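Local coordinates for uncharacterized protein (Leishmania major, PDB 2B4W), which is of unknown function but belongs to a family of the beta-fructosidase clan, whose members typically adopt a five-bladed beta-propeller fold, and may act on carbohydrates, at residues 18-23 against 67-72; 26-31 against 47-52; 56-61 against 80-85; 251-256 against 285-290. One frame throughout, in Å; residues are numbered along the deposited sequence.

Interaction 1. Residues 18-23 against 67-72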
loop_
_atom_site.group_PDB
_atom_site.type_symbol
_atom_site.label_atom_id
_atom_site.label_comp_id
_atom_site.label_asym_id
_atom_site.label_seq_id
_atom_site.Cartn_x
_atom_site.Cartn_y
_atom_site.Cartn_z
ATOM N N VAL A 18 4.026 -16.396 5.411
ATOM C CA VAL A 18 2.961 -16.589 6.376
ATOM C C VAL A 18 1.721 -15.796 5.930
ATOM O O VAL A 18 1.849 -14.918 5.066
ATOM C CB VAL A 18 3.281 -16.126 7.807
ATOM C CG1 VAL A 18 4.522 -16.803 8.386
ATOM C CG2 VAL A 18 3.454 -14.608 7.833
ATOM N N LEU A 19 0.617 -16.169 6.579
ATOM C CA LEU A 19 -0.619 -15.391 6.480
ATOM C C LEU A 19 -0.881 -14.791 7.856
ATOM O O LEU A 19 -0.709 -15.477 8.868
ATOM C CB LEU A 19 -1.800 -16.218 5.988
ATOM C CG LEU A 19 -1.725 -16.653 4.515
ATOM C CD1 LEU A 19 -2.920 -17.539 4.181
ATOM C CD2 LEU A 19 -1.632 -15.461 3.574
ATOM N N LEU A 20 -1.268 -13.519 7.872
ATOM C CA LEU A 20 -1.577 -12.905 9.156
ATOM C C LEU A 20 -2.849 -13.557 9.705
ATOM O O LEU A 20 -3.697 -13.982 8.920
ATOM C CB LEU A 20 -1.812 -11.396 9.076
ATOM C CG LEU A 20 -0.718 -10.552 8.419
ATOM C CD1 LEU A 20 -0.779 -9.099 8.863
ATOM C CD2 LEU A 20 0.641 -11.152 8.710
ATOM N N THR A 21 -2.945 -13.606 11.019
ATOM C CA THR A 21 -4.162 -14.060 11.683
ATOM C C THR A 21 -4.769 -12.815 12.335
ATOM O O THR A 21 -4.025 -12.011 12.911
ATOM C CB THR A 21 -3.998 -15.155 12.752
ATOM O OG1 THR A 21 -3.240 -14.641 13.853
ATOM C CG2 THR A 21 -3.266 -16.354 12.193
ATOM N N PHE A 22 -6.069 -12.628 12.198
ATOM C CA PHE A 22 -6.776 -11.475 12.739
ATOM C C PHE A 22 -7.858 -11.965 13.712
ATOM O O PHE A 22 -8.500 -12.954 13.378
ATOM C CB PHE A 22 -7.410 -10.599 11.661
ATOM C CG PHE A 22 -6.410 -9.953 10.722
ATOM C CD1 PHE A 22 -5.984 -10.599 9.577
ATOM C CD2 PHE A 22 -5.904 -8.707 11.010
ATOM C CE1 PHE A 22 -5.071 -9.981 8.742
ATOM C CE2 PHE A 22 -5.000 -8.087 10.175
ATOM C CZ PHE A 22 -4.564 -8.727 9.036
ATOM N N LYS A 23 -8.011 -11.292 14.840
ATOM C CA LYS A 23 -8.961 -11.579 15.899
ATOM C C LYS A 23 -9.847 -10.390 16.205
ATOM O O LYS A 23 -9.475 -9.234 16.081
ATOM C CB LYS A 23 -8.264 -12.026 17.179
ATOM C CG LYS A 23 -7.506 -13.336 17.084
ATOM C CD LYS A 23 -6.422 -13.401 18.161
ATOM C CE LYS A 23 -6.590 -14.674 18.983
ATOM N NZ LYS A 23 -6.600 -15.876 18.095
ATOM N N GLY A 67 0.615 -10.836 18.923
ATOM C CA GLY A 67 1.457 -12.028 18.788
ATOM C C GLY A 67 2.195 -11.986 17.466
ATOM O O GLY A 67 1.924 -11.104 16.649
ATOM N N LYS A 68 3.093 -12.916 17.197
ATOM C CA LYS A 68 3.816 -12.926 15.929
ATOM C C LYS A 68 2.835 -13.132 14.787
ATOM O O LYS A 68 2.162 -14.162 14.788
ATOM C CB LYS A 68 4.895 -14.016 15.925
ATOM C CG LYS A 68 5.915 -13.844 14.802
ATOM C CD LYS A 68 6.377 -15.167 14.233
ATOM C CE LYS A 68 7.510 -15.032 13.233
ATOM N NZ LYS A 68 8.207 -16.325 12.968
ATOM N N ASP A 69 2.723 -12.186 13.860
ATOM C CA ASP A 69 1.770 -12.220 12.742
ATOM C C ASP A 69 0.324 -12.408 13.199
ATOM O O ASP A 69 -0.543 -12.918 12.491
ATOM C CB ASP A 69 2.200 -13.285 11.730
ATOM C CG ASP A 69 3.605 -13.038 11.212
ATOM O OD1 ASP A 69 3.928 -11.912 10.771
ATOM O OD2 ASP A 69 4.426 -13.979 11.222
ATOM N N GLU A 70 0.007 -11.922 14.401
ATOM C CA GLU A 70 -1.309 -11.912 15.000
ATOM C C GLU A 70 -1.711 -10.509 15.464
ATOM O O GLU A 70 -1.031 -9.787 16.193
ATOM C CB GLU A 70 -1.412 -12.853 16.203
ATOM C CG GLU A 70 -2.802 -12.765 16.860
ATOM C CD GLU A 70 -2.782 -13.520 18.182
ATOM O OE1 GLU A 70 -2.624 -14.756 18.144
ATOM O OE2 GLU A 70 -2.905 -12.907 19.257
ATOM N N PHE A 71 -2.892 -10.114 15.010
ATOM C CA PHE A 71 -3.435 -8.773 15.114
ATOM C C PHE A 71 -4.857 -8.776 15.641
ATOM O O PHE A 71 -5.746 -9.454 15.113
ATOM C CB PHE A 71 -3.340 -8.107 13.723
ATOM C CG PHE A 71 -1.909 -7.669 13.408
ATOM C CD1 PHE A 71 -1.493 -6.416 13.814
ATOM C CD2 PHE A 71 -1.046 -8.496 12.730
ATOM C CE1 PHE A 71 -0.199 -6.002 13.558
ATOM C CE2 PHE A 71 0.252 -8.101 12.458
ATOM C CZ PHE A 71 0.653 -6.851 12.872
ATOM N N THR A 72 -5.100 -8.001 16.704
ATOM C CA THR A 72 -6.453 -7.953 17.256
ATOM C C THR A 72 -7.101 -6.587 17.062
ATOM O O THR A 72 -6.537 -5.517 17.274
ATOM C CB THR A 72 -6.484 -8.306 18.752
ATOM O OG1 THR A 72 -6.080 -9.655 18.939
ATOM C CG2 THR A 72 -7.896 -8.267 19.294
#

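Interaction 2. Residues 26-31 against 47-52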
loop_
_atom_site.group_PDB
_atom_site.type_symbol
_atom_site.label_atom_id
_atom_site.label_comp_id
_atom_site.label_asym_id
_atom_site.label_seq_id
_atom_site.Cartn_x
_atom_site.Cartn_y
_atom_site.Cartn_z
ATOM N N ASP A 26 -14.349 -12.084 13.593
ATOM C CA ASP A 26 -14.818 -13.388 13.132
ATOM C C ASP A 26 -15.907 -13.274 12.079
ATOM O O ASP A 26 -16.824 -12.458 12.171
ATOM C CB ASP A 26 -15.307 -14.169 14.359
ATOM C CG ASP A 26 -14.168 -14.547 15.288
ATOM O OD1 ASP A 26 -12.983 -14.465 14.894
ATOM O OD2 ASP A 26 -14.472 -14.932 16.436
ATOM N N GLY A 27 -15.864 -14.051 10.999
ATOM C CA GLY A 27 -16.945 -13.946 10.025
ATOM C C GLY A 27 -16.555 -13.107 8.827
ATOM O O GLY A 27 -17.165 -13.244 7.761
ATOM N N TYR A 28 -15.538 -12.266 9.047
ATOM C CA TYR A 28 -15.034 -11.380 8.009
ATOM C C TYR A 28 -13.679 -11.785 7.445
ATOM O O TYR A 28 -12.855 -12.427 8.084
ATOM C CB TYR A 28 -14.902 -9.954 8.531
ATOM C CG TYR A 28 -16.198 -9.245 8.787
ATOM C CD1 TYR A 28 -16.858 -9.449 9.999
ATOM C CD2 TYR A 28 -16.746 -8.388 7.850
ATOM C CE1 TYR A 28 -18.049 -8.791 10.234
ATOM C CE2 TYR A 28 -17.947 -7.726 8.090
ATOM C CZ TYR A 28 -18.585 -7.946 9.285
ATOM O OH TYR A 28 -19.775 -7.297 9.552
ATOM N N ASP A 29 -13.461 -11.358 6.203
ATOM C CA ASP A 29 -12.138 -11.358 5.601
ATOM C C ASP A 29 -11.467 -10.038 6.008
ATOM O O ASP A 29 -12.150 -9.038 6.251
ATOM C CB ASP A 29 -12.171 -11.441 4.088
ATOM C CG ASP A 29 -12.403 -12.822 3.527
ATOM O OD1 ASP A 29 -12.211 -13.795 4.278
ATOM O OD2 ASP A 29 -12.780 -12.930 2.344
ATOM N N VAL A 30 -10.158 -10.061 6.068
ATOM C CA VAL A 30 -9.329 -8.891 6.314
ATOM C C VAL A 30 -8.216 -8.902 5.273
ATOM O O VAL A 30 -7.535 -9.921 5.185
ATOM C CB VAL A 30 -8.703 -8.874 7.712
ATOM C CG1 VAL A 30 -7.845 -7.611 7.830
ATOM C CG2 VAL A 30 -9.762 -8.928 8.796
ATOM N N TYR A 31 -8.064 -7.844 4.504
ATOM C CA TYR A 31 -7.127 -7.869 3.385
ATOM C C TYR A 31 -6.783 -6.426 3.017
ATOM O O TYR A 31 -7.254 -5.564 3.740
ATOM C CB TYR A 31 -7.683 -8.649 2.214
ATOM C CG TYR A 31 -8.924 -8.161 1.536
ATOM C CD1 TYR A 31 -10.198 -8.346 2.068
ATOM C CD2 TYR A 31 -8.820 -7.510 0.322
ATOM C CE1 TYR A 31 -11.294 -7.871 1.377
ATOM C CE2 TYR A 31 -9.904 -7.033 -0.371
ATOM C CZ TYR A 31 -11.158 -7.223 0.176
ATOM O OH TYR A 31 -12.248 -6.743 -0.518
ATOM N N GLY A 47 -6.757 -2.612 8.508
ATOM C CA GLY A 47 -7.209 -3.609 7.557
ATOM C C GLY A 47 -8.567 -3.260 6.960
ATOM O O GLY A 47 -9.414 -2.591 7.553
ATOM N N ARG A 48 -8.725 -3.758 5.745
ATOM C CA ARG A 48 -10.004 -3.686 5.042
ATOM C C ARG A 48 -10.781 -4.933 5.423
ATOM O O ARG A 48 -10.272 -6.054 5.239
ATOM C CB ARG A 48 -9.793 -3.541 3.553
ATOM C CG ARG A 48 -10.931 -3.788 2.610
ATOM C CD ARG A 48 -10.477 -3.927 1.147
ATOM N NE ARG A 48 -11.620 -3.924 0.277
ATOM C CZ ARG A 48 -11.815 -3.689 -0.984
ATOM N NH1 ARG A 48 -10.878 -3.394 -1.856
ATOM N NH2 ARG A 48 -13.076 -3.763 -1.436
ATOM N N VAL A 49 -11.909 -4.742 6.043
ATOM C CA VAL A 49 -12.798 -5.735 6.598
ATOM C C VAL A 49 -14.107 -5.823 5.800
ATOM O O VAL A 49 -14.908 -4.908 5.672
ATOM C CB VAL A 49 -13.090 -5.434 8.074
ATOM C CG1 VAL A 49 -13.776 -6.621 8.731
ATOM C CG2 VAL A 49 -11.766 -5.108 8.757
ATOM N N GLU A 50 -14.309 -7.014 5.241
ATOM C CA GLU A 50 -15.437 -7.276 4.366
ATOM C C GLU A 50 -15.723 -8.773 4.356
ATOM O O GLU A 50 -14.827 -9.616 4.421
ATOM C CB GLU A 50 -15.126 -6.689 3.006
ATOM C CG GLU A 50 -16.136 -6.947 1.890
ATOM C CD GLU A 50 -15.637 -6.329 0.594
ATOM O OE1 GLU A 50 -14.818 -6.952 -0.094
ATOM O OE2 GLU A 50 -16.047 -5.205 0.255
ATOM N N LYS A 51 -17.013 -9.055 4.292
ATOM C CA LYS A 51 -17.618 -10.359 4.079
ATOM C C LYS A 51 -17.160 -10.951 2.763
ATOM O O LYS A 51 -17.127 -10.302 1.715
ATOM C CB LYS A 51 -19.147 -10.214 4.108
ATOM C CG LYS A 51 -19.748 -10.638 5.439
ATOM C CD LYS A 51 -21.244 -10.867 5.417
ATOM C CE LYS A 51 -21.816 -11.741 4.332
ATOM N NZ LYS A 51 -22.620 -12.922 4.746
ATOM N N ARG A 52 -16.760 -12.224 2.790
ATOM C CA ARG A 52 -16.226 -12.763 1.563
ATOM C C ARG A 52 -17.262 -12.854 0.439
ATOM O O ARG A 52 -16.915 -12.712 -0.741
ATOM C CB ARG A 52 -15.616 -14.164 1.743
ATOM C CG ARG A 52 -14.798 -14.398 0.473
ATOM C CD ARG A 52 -13.984 -15.653 0.479
ATOM N NE ARG A 52 -13.016 -15.724 1.561
ATOM C CZ ARG A 52 -12.397 -16.840 1.921
ATOM N NH1 ARG A 52 -12.646 -17.976 1.283
ATOM N NH2 ARG A 52 -11.535 -16.788 2.925
HETATM O O HOH W 1 -16.651 -13.926 5.213
#

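Interaction 3. Residues 56-61 against 80-85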
loop_
_atom_site.group_PDB
_atom_site.type_symbol
_atom_site.label_atom_id
_atom_site.label_comp_id
_atom_site.label_asym_id
_atom_site.label_seq_id
_atom_site.Cartn_x
_atom_site.Cartn_y
_atom_site.Cartn_z
ATOM N N ALA A 56 -18.019 -4.413 -2.552
ATOM C CA ALA A 56 -18.189 -3.022 -2.168
ATOM C C ALA A 56 -18.920 -2.841 -0.836
ATOM O O ALA A 56 -19.748 -1.919 -0.809
ATOM C CB ALA A 56 -18.933 -2.224 -3.236
ATOM N N ALA A 57 -18.610 -3.639 0.170
ATOM C CA ALA A 57 -19.195 -3.658 1.495
ATOM C C ALA A 57 -18.162 -3.780 2.629
ATOM O O ALA A 57 -18.336 -4.611 3.521
ATOM C CB ALA A 57 -20.155 -4.833 1.639
ATOM N N SER A 58 -17.127 -2.960 2.551
ATOM C CA SER A 58 -16.005 -2.872 3.463
ATOM C C SER A 58 -16.139 -1.694 4.410
ATOM O O SER A 58 -16.805 -0.739 4.042
ATOM C CB SER A 58 -14.698 -2.724 2.659
ATOM O OG SER A 58 -14.845 -3.681 1.632
ATOM N N HIS A 59 -15.493 -1.877 5.547
ATOM C CA HIS A 59 -15.170 -0.810 6.473
ATOM C C HIS A 59 -13.694 -1.002 6.851
ATOM O O HIS A 59 -13.105 -2.010 6.463
ATOM C CB HIS A 59 -16.078 -0.817 7.694
ATOM C CG HIS A 59 -15.938 -2.057 8.522
ATOM N ND1 HIS A 59 -16.399 -3.285 8.128
ATOM C CD2 HIS A 59 -15.375 -2.251 9.729
ATOM C CE1 HIS A 59 -16.138 -4.184 9.053
ATOM N NE2 HIS A 59 -15.506 -3.582 10.062
ATOM N N VAL A 60 -13.111 -0.064 7.573
ATOM C CA VAL A 60 -11.725 -0.223 7.982
ATOM C C VAL A 60 -11.637 -0.314 9.500
ATOM O O VAL A 60 -12.262 0.451 10.235
ATOM C CB VAL A 60 -10.816 0.938 7.539
ATOM C CG1 VAL A 60 -9.537 0.921 8.381
ATOM C CG2 VAL A 60 -10.530 0.878 6.050
ATOM N N ARG A 61 -10.852 -1.272 9.974
ATOM C CA ARG A 61 -10.561 -1.354 11.399
ATOM C C ARG A 61 -9.074 -1.115 11.679
ATOM O O ARG A 61 -8.217 -1.269 10.808
ATOM C CB ARG A 61 -10.974 -2.706 11.968
ATOM C CG ARG A 61 -12.478 -2.942 11.979
ATOM C CD ARG A 61 -13.225 -2.028 12.913
ATOM N NE ARG A 61 -13.117 -2.342 14.319
ATOM C CZ ARG A 61 -13.416 -3.385 15.056
ATOM N NH1 ARG A 61 -13.945 -4.510 14.593
ATOM N NH2 ARG A 61 -13.171 -3.292 16.362
ATOM N N GLU A 80 -15.430 4.237 7.067
ATOM C CA GLU A 80 -16.198 3.739 5.938
ATOM C C GLU A 80 -15.380 3.860 4.660
ATOM O O GLU A 80 -15.651 4.730 3.837
ATOM C CB GLU A 80 -17.512 4.496 5.699
ATOM C CG GLU A 80 -18.348 4.584 6.953
ATOM C CD GLU A 80 -18.821 3.229 7.437
ATOM O OE1 GLU A 80 -19.287 2.439 6.593
ATOM O OE2 GLU A 80 -18.710 2.963 8.654
ATOM N N LEU A 81 -14.381 2.996 4.548
ATOM C CA LEU A 81 -13.493 2.991 3.411
ATOM C C LEU A 81 -13.028 1.573 3.096
ATOM O O LEU A 81 -13.199 0.697 3.932
ATOM C CB LEU A 81 -12.257 3.877 3.684
ATOM C CG LEU A 81 -12.452 5.287 4.208
ATOM C CD1 LEU A 81 -11.241 5.776 4.995
ATOM C CD2 LEU A 81 -12.763 6.254 3.068
ATOM N N GLU A 82 -12.426 1.424 1.924
ATOM C CA GLU A 82 -11.662 0.309 1.428
ATOM C C GLU A 82 -10.162 0.631 1.363
ATOM O O GLU A 82 -9.786 1.801 1.328
ATOM C CB GLU A 82 -12.101 -0.102 0.008
ATOM C CG GLU A 82 -13.611 -0.158 -0.172
ATOM C CD GLU A 82 -14.029 -0.607 -1.557
ATOM O OE1 GLU A 82 -13.267 -0.398 -2.530
ATOM O OE2 GLU A 82 -15.135 -1.176 -1.651
ATOM N N ASP A 83 -9.330 -0.400 1.304
ATOM C CA ASP A 83 -7.900 -0.304 1.035
ATOM C C ASP A 83 -7.204 0.835 1.773
ATOM O O ASP A 83 -6.805 1.814 1.130
ATOM C CB ASP A 83 -7.653 -0.091 -0.451
ATOM C CG ASP A 83 -8.298 -1.182 -1.286
ATOM O OD1 ASP A 83 -8.659 -2.203 -0.672
ATOM O OD2 ASP A 83 -8.427 -0.986 -2.508
ATOM N N PRO A 84 -7.069 0.708 3.083
ATOM C CA PRO A 84 -6.448 1.802 3.850
ATOM C C PRO A 84 -4.944 1.911 3.569
ATOM O O PRO A 84 -4.305 0.979 3.091
ATOM C CB PRO A 84 -6.715 1.408 5.287
ATOM C CG PRO A 84 -6.942 -0.059 5.265
ATOM C CD PRO A 84 -7.445 -0.449 3.916
ATOM N N TYR A 85 -4.362 3.074 3.826
ATOM C CA TYR A 85 -2.972 3.389 3.513
ATOM C C TYR A 85 -2.477 4.577 4.336
ATOM O O TYR A 85 -3.227 5.486 4.671
ATOM C CB TYR A 85 -2.704 3.684 2.047
ATOM C CG TYR A 85 -3.471 4.776 1.365
ATOM C CD1 TYR A 85 -4.741 4.477 0.866
ATOM C CD2 TYR A 85 -2.979 6.064 1.204
ATOM C CE1 TYR A 85 -5.478 5.458 0.226
ATOM C CE2 TYR A 85 -3.721 7.042 0.567
ATOM C CZ TYR A 85 -4.972 6.726 0.079
ATOM O OH TYR A 85 -5.755 7.656 -0.562
HETATM O O HOH W 2 -16.616 -0.656 0.309
HETATM O O HOH W 3 -18.028 1.358 4.470
#

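Interaction 4. Residues 251-256 against 285-290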
loop_
_atom_site.group_PDB
_atom_site.type_symbol
_atom_site.label_atom_id
_atom_site.label_comp_id
_atom_site.label_asym_id
_atom_site.label_seq_id
_atom_site.Cartn_x
_atom_site.Cartn_y
_atom_site.Cartn_z
ATOM N N PRO A 251 1.355 -18.454 1.641
ATOM C CA PRO A 251 0.666 -19.735 1.790
ATOM C C PRO A 251 -0.634 -19.781 0.985
ATOM O O PRO A 251 -1.272 -18.794 0.617
ATOM C CB PRO A 251 0.367 -19.818 3.284
ATOM C CG PRO A 251 1.381 -18.925 3.926
ATOM C CD PRO A 251 1.621 -17.823 2.934
ATOM N N PRO A 252 -1.013 -21.010 0.661
ATOM C CA PRO A 252 -2.268 -21.248 -0.048
ATOM C C PRO A 252 -3.471 -20.754 0.744
ATOM O O PRO A 252 -3.573 -20.892 1.964
ATOM C CB PRO A 252 -2.320 -22.774 -0.161
ATOM C CG PRO A 252 -1.383 -23.274 0.889
ATOM C CD PRO A 252 -0.275 -22.253 0.930
ATOM N N CYS A 253 -4.403 -20.144 0.012
ATOM C CA CYS A 253 -5.655 -19.657 0.558
ATOM C C CYS A 253 -6.622 -19.377 -0.596
ATOM O O CYS A 253 -6.199 -19.083 -1.711
ATOM C CB CYS A 253 -5.457 -18.406 1.411
ATOM S SG CYS A 253 -4.480 -17.099 0.630
ATOM N N GLU A 254 -7.918 -19.470 -0.310
ATOM C CA GLU A 254 -8.940 -19.187 -1.319
ATOM C C GLU A 254 -9.133 -17.716 -1.623
ATOM O O GLU A 254 -9.375 -16.864 -0.754
ATOM C CB GLU A 254 -10.278 -19.787 -0.845
ATOM C CG GLU A 254 -10.129 -21.254 -0.467
ATOM C CD GLU A 254 -9.751 -22.106 -1.668
ATOM O OE1 GLU A 254 -10.517 -22.051 -2.652
ATOM O OE2 GLU A 254 -8.715 -22.806 -1.625
ATOM N N PRO A 255 -9.065 -17.328 -2.892
ATOM C CA PRO A 255 -9.315 -15.905 -3.170
ATOM C C PRO A 255 -10.784 -15.565 -2.909
ATOM O O PRO A 255 -11.600 -16.419 -2.559
ATOM C CB PRO A 255 -8.966 -15.755 -4.647
ATOM C CG PRO A 255 -9.079 -17.131 -5.215
ATOM C CD PRO A 255 -8.778 -18.089 -4.106
ATOM N N LYS A 256 -11.091 -14.284 -3.081
ATOM C CA LYS A 256 -12.468 -13.838 -2.928
ATOM C C LYS A 256 -13.297 -14.581 -3.986
ATOM O O LYS A 256 -14.353 -15.136 -3.716
ATOM C CB LYS A 256 -12.627 -12.332 -3.105
ATOM C CG LYS A 256 -13.946 -11.784 -2.574
ATOM C CD LYS A 256 -13.955 -10.270 -2.578
ATOM C CE LYS A 256 -15.195 -9.699 -1.906
ATOM N NZ LYS A 256 -15.220 -9.862 -0.442
ATOM N N ASP A 285 -7.669 -10.994 -2.464
ATOM C CA ASP A 285 -8.723 -10.124 -1.976
ATOM C C ASP A 285 -9.479 -10.785 -0.824
ATOM O O ASP A 285 -10.651 -10.488 -0.580
ATOM C CB ASP A 285 -9.721 -9.684 -3.051
ATOM C CG ASP A 285 -9.290 -8.412 -3.759
ATOM O OD1 ASP A 285 -8.100 -8.027 -3.700
ATOM O OD2 ASP A 285 -10.133 -7.759 -4.406
ATOM N N SER A 286 -8.797 -11.673 -0.109
ATOM C CA SER A 286 -9.395 -12.333 1.049
ATOM C C SER A 286 -8.543 -12.451 2.299
ATOM O O SER A 286 -9.096 -12.614 3.407
ATOM C CB SER A 286 -9.767 -13.769 0.615
ATOM O OG SER A 286 -8.621 -14.541 0.307
ATOM N N HIS A 287 -7.216 -12.409 2.167
ATOM C CA HIS A 287 -6.299 -12.560 3.291
ATOM C C HIS A 287 -5.206 -11.485 3.226
ATOM O O HIS A 287 -5.099 -10.763 2.238
ATOM C CB HIS A 287 -5.630 -13.936 3.321
ATOM C CG HIS A 287 -6.505 -15.134 3.533
ATOM N ND1 HIS A 287 -7.446 -15.526 2.596
ATOM C CD2 HIS A 287 -6.606 -16.051 4.519
ATOM C CE1 HIS A 287 -8.085 -16.618 3.001
ATOM N NE2 HIS A 287 -7.595 -16.967 4.175
ATOM N N GLU A 288 -4.407 -11.399 4.278
ATOM C CA GLU A 288 -3.221 -10.542 4.331
ATOM C C GLU A 288 -2.005 -11.438 4.538
ATOM O O GLU A 288 -2.013 -12.256 5.449
ATOM C CB GLU A 288 -3.361 -9.481 5.421
ATOM C CG GLU A 288 -2.353 -8.359 5.464
ATOM C CD GLU A 288 -2.281 -7.412 4.296
ATOM O OE1 GLU A 288 -3.277 -7.271 3.543
ATOM O OE2 GLU A 288 -1.212 -6.753 4.109
ATOM N N GLY A 289 -0.994 -11.272 3.683
ATOM C CA GLY A 289 0.188 -12.088 3.832
ATOM C C GLY A 289 1.428 -11.262 4.140
ATOM O O GLY A 289 1.490 -10.043 3.948
ATOM N N ARG A 290 2.445 -11.961 4.633
ATOM C CA ARG A 290 3.785 -11.439 4.819
ATOM C C ARG A 290 4.815 -12.453 4.299
ATOM O O ARG A 290 4.780 -13.621 4.701
ATOM C CB ARG A 290 4.051 -11.131 6.294
ATOM C CG ARG A 290 5.507 -10.814 6.597
ATOM C CD ARG A 290 5.792 -10.660 8.058
ATOM N NE ARG A 290 5.857 -11.876 8.844
ATOM C CZ ARG A 290 6.844 -12.769 8.830
ATOM N NH1 ARG A 290 7.913 -12.659 8.065
ATOM N NH2 ARG A 290 6.790 -13.853 9.604
HETATM O O HOH W 4 -13.251 -10.782 0.801
#

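Interaction 1. Residues 18-23 against 67-72
T21, F22 and K23 lie beside E70, F71 and T72 as a short parallel beta ladder within a mixed sheet, the two strand segments inclined by 21°. T21 N gives a nearly straight bond to D69 O at 2.9 Å, while T21 O takes F71 N at 3.0 Å. Further on, K23 N reaches F71 O at 2.9 Å, so F71 uses both its amide and its carbonyl across the seam.

On one face F22 and F71 run side by side, pointing the same way, with F22 CD2 3.8 Å from F71 CB. From the break in the strand, L20 CD1 approaches F71 CE2 at 3.9 Å. The other face is more polar: K23 CD lies 3.6 Å from E70 CD; the bends at chi3 and chi4 come beyond it, and K23 NZ stays 4.1 Å from E70 OE1, beyond a salt bridge. The V18 side chain crosses that of D69 at about a right angle, V18 CG2 lying 3.6 Å from D69 OD2.

Behind this first shell, F63 of strand 59-67 meets F22 edge-to-face and also touches F71. A type II turn from G67 to E70 leads into the second strand. D69 sits in that turn, its carboxylate held by a salt bridge from OD1 to R290 NE.

Interaction 2. Residues 26-31 against 47-52
D29, V30 and Y31 pair with E50, V49 and R48 as antiparallel neighbours, a largely buried contact between strands 29-31 and 42-50 of the mixed sheet. D29/E50 and Y31/R48 are hydrogen-bonded pairs, and V30/V49 between them is a non-hydrogen-bonded one. D29 N bonds to E50 O at 2.8 Å and Y31 N to R48 O at 2.9 Å.

The face carrying D29, Y31, R48 and E50 is densely polar. Over one face of the Y31 ring the extended R48 chain lays CD, 3.8 Å from the ring centroid, a CH-pi contact; the guanidinium is turned only 21° from the ring. Y31 OH lies over the guanidinium face, at a poor angle for bonding, and instead donates to E50 OE1 at 2.6 Å. That oxygen also has a salt bridge to K256, and R48 NH1 has one to D83.

Where strand 29-31 begins and strand 42-50 has ended, D29 OD2 offers its syn lone pair to R52 NE at 2.9 Å, carboxylate and guanidinium being nearly coplanar; the bonds to D29 OD1 are weak. A water joins G27 O to R52 N nearby. On the V30/V49 side, Y28 CB rests 3.5 Å from V49 CG1.

This is a short, twisted antiparallel beta ladder with an ion-paired polar face, consistent with a blade of the beta-propeller expected for the beta-fructosidase clan.

Interaction 3. Residues 56-61 against 80-85
V60 meets L81 and P84 mainly through CG2, and this makes up the apolar part of the contact. V60 and P84 slide past each other in opposite directions, with V60 CG2 3.8 Å from P84 CG. The same methyl lies 4.2 Å from L81 CB and 3.4 Å from L81 O. The L81 side chain packs on F95, Y113 and Y115 of the next sheet, and the chain turns a corner at D83 just before P84.

Van der Waals contact also joins the polar residues: S58 CB stands 4.0 Å from E82 CG. E82 is extended, with CD anti to CA (chi2 -178°); its OE2 lies 3.6 Å from A56 CA.

The hydrogen bonding between the segments is left to water. One water gives to E82 OE2 and accepts from S58 N, the latter at a long 3.3 Å. A second donates to both S58 O and E80 OE1, at 2.7 Å from E80 OE1, so S58 is bridged from its amide and its carbonyl alike.

L81 O is buried here without a polar partner. V60 has a backbone hydrogen bond to W79 just before, but between 56-61 and 80-85 the seam depends on side-chain packing and solvent bridges, and not on direct backbone pairing.

Interaction 4. Residues 251-256 against 285-290
K256 packs on D285 from its first side-chain carbon: K256 CB lies 3.9 Å from D285 CB. Farther out, CG and CD pass over the same residue's carbonyl, K256 CD at 3.9 Å from D285 O. The chain is extended to CE, and chi4 of 71° then bends NZ aside. A water bridges K256 NZ and D285 O. NZ is also held by a salt bridge to E50 OE1 and a hydrogen bond to K51 O, while W55 provides a cation-pi partner.

Two residues before K256, the carbonyl of E254 receives S286 OG, with E254 O 2.7 Å from S286 OG, and H287 ND1 donates to S286 OG at 2.8 Å, nearly in the ring plane. C253 sits over one face of that ring, its CB 3.6 Å from the H287 centroid as a CH-pi contact and its SG 4.2 Å from the same centroid. A classic beta bulge, S286 and H287 opposite V283, opens strand 287-293.

The S286 hydroxyl therefore works in both directions, accepting from the imidazole and donating to the loop carbonyl. With C253 over the imidazole face, that chain of bonds should restrict rotation of the H287 ring and fasten an irregular loop to the bulged strand.

From the N terminus, strand 16-23 waits until 67-72 for its partner, so interaction 1 closes a loop with 43 residues between its segments. Interaction 2 is nested inside that loop, joining 26-31 to 47-52. Interaction 3 opens at 56-61, still within it, but closes at 80-85, beyond it; interactions 1 and 3 therefore cross, and interaction 3 leads from the mixed sheet into the sheet that begins with strand 84-89. Interaction 4 follows in series, fixing the 251-256 loop to strand 287-293, the antiparallel neighbour of strand 16-23. Interactions 2 and 3 touch through R48 and D83, while interaction 4 touches interactions 1 and 2, so that the loop and the next sheet are both tied to the mixed sheet.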